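Local structure of periplasmic binding protein/LacI transcriptional regulator (Clostridium phytofermentans, 3BRS) at residues Asp81-Lys84 and Glu85-Asp88. The protein probably binds a sugar between two domains as the solute-binding component of a transport system. Residues are numbered along the deposited sequence; the frame is centred on the assembly and turned at random.
Sequences DAAK and EIKD
Lys84 lays its aliphatic chain alongside Glu85, the two side chains running the same way, with CE of Lys84 3.3 Å from OE2 of Glu85. The first torsion of Lys84 sets CG between its backbone N and carbonyl carbon (chi1 64°), and bends at chi3 and chi4 leave NZ 4.2 Å from that OE2, too far for a salt bridge, although opposite charges so near probably attract weakly. CB and CG of Glu85 lie against the carbonyl oxygen of Ala82, CG placed beside the backbone N by chi1 (-55°), and the bend at chi2 turns the carboxylate toward CG and CE of Lys84. Ala82 O also accepts a hydrogen bond from Glu85 N at 3.2 Å. One residue on, Ile86 N bonds to Ala83 O, again at 3.2 Å; each bond spans three residues. On the inner side, CD1 of Ile86 meets CB of Ala83 at 4.0 Å, while CB and CG1 of Ile86 lie close to Ala83 O. Ile58 of helix 51-63, Ile69 of strand 68-71 and Ile91 extend this apolar patch around Ile86; Leu71 and Met100 touch Ala83. Successive i to i+3 bonds of this kind are typical of 3-10-like turns, here in the helical connection between parallel strands 68-71 and 92-96 of a periplasmic binding protein domain.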
loop_
_atom_site.group_PDB
_atom_site.type_symbol
_atom_site.label_atom_id
_atom_site.label_comp_id
_atom_site.label_asym_id
_atom_site.label_seq_id
_atom_site.Cartn_x
_atom_site.Cartn_y
_atom_site.Cartn_z
ATOM N N ASP A 81 10.864 13.009 9.814
ATOM C CA ASP A 81 11.881 14.067 9.834
ATOM C C ASP A 81 11.315 15.360 9.269
ATOM O O ASP A 81 11.828 16.457 9.540
ATOM C CB ASP A 81 13.128 13.659 9.017
ATOM C CG ASP A 81 13.893 12.516 9.677
ATOM O OD1 ASP A 81 13.761 12.400 10.916
ATOM O OD2 ASP A 81 14.595 11.742 8.984
ATOM N N ALA A 82 10.290 15.244 8.437
ATOM C CA ALA A 82 9.808 16.434 7.786
ATOM C C ALA A 82 8.406 16.626 8.282
ATOM O O ALA A 82 8.012 17.764 8.533
ATOM C CB ALA A 82 9.875 16.312 6.277
ATOM N N ALA A 83 7.663 15.533 8.428
ATOM C CA ALA A 83 6.251 15.678 8.901
ATOM C C ALA A 83 6.052 16.129 10.375
ATOM O O ALA A 83 4.952 16.618 10.735
ATOM C CB ALA A 83 5.391 14.473 8.568
ATOM N N LYS A 84 7.128 16.064 11.173
ATOM C CA LYS A 84 7.106 16.557 12.550
ATOM C C LYS A 84 6.877 18.069 12.586
ATOM O O LYS A 84 6.418 18.591 13.610
ATOM C CB LYS A 84 8.430 16.243 13.275
ATOM C CG LYS A 84 9.598 16.897 12.716
ATOM C CD LYS A 84 10.830 16.441 13.482
ATOM C CE LYS A 84 11.813 17.548 13.519
ATOM N NZ LYS A 84 13.221 17.081 13.280
ATOM N N GLU A 85 7.161 18.756 11.484
ATOM C CA GLU A 85 7.026 20.241 11.366
ATOM C C GLU A 85 5.627 20.676 10.975
ATOM O O GLU A 85 5.333 21.844 11.046
ATOM C CB GLU A 85 7.989 20.752 10.312
ATOM C CG GLU A 85 9.459 20.377 10.515
ATOM C CD GLU A 85 10.027 20.951 11.841
ATOM O OE1 GLU A 85 9.333 21.796 12.457
ATOM O OE2 GLU A 85 11.165 20.574 12.257
ATOM N N ILE A 86 4.784 19.763 10.484
ATOM C CA ILE A 86 3.400 20.043 10.088
ATOM C C ILE A 86 2.547 20.593 11.213
ATOM O O ILE A 86 1.872 21.564 10.997
ATOM C CB ILE A 86 2.715 18.758 9.535
ATOM C CG1 ILE A 86 3.461 18.238 8.305
ATOM C CG2 ILE A 86 1.253 18.994 9.122
ATOM C CD1 ILE A 86 2.651 17.217 7.427
ATOM N N LYS A 87 2.536 19.956 12.414
ATOM C CA LYS A 87 1.647 20.373 13.585
ATOM C C LYS A 87 1.843 21.837 13.977
ATOM O O LYS A 87 0.910 22.623 14.159
ATOM C CB LYS A 87 1.978 19.534 14.867
ATOM C CG LYS A 87 2.133 17.979 14.718
ATOM C CD LYS A 87 3.381 17.334 15.494
ATOM C CE LYS A 87 3.242 17.314 17.051
ATOM N NZ LYS A 87 2.536 16.093 17.658
ATOM N N ASP A 88 3.115 22.156 14.130
ATOM C CA ASP A 88 3.619 23.424 14.592
ATOM C C ASP A 88 3.524 24.511 13.568
ATOM O O ASP A 88 3.821 25.668 13.867
ATOM C CB ASP A 88 5.081 23.221 14.936
ATOM C CG ASP A 88 5.287 21.993 15.822
ATOM O OD1 ASP A 88 4.816 22.008 16.990
ATOM O OD2 ASP A 88 5.870 20.998 15.330
#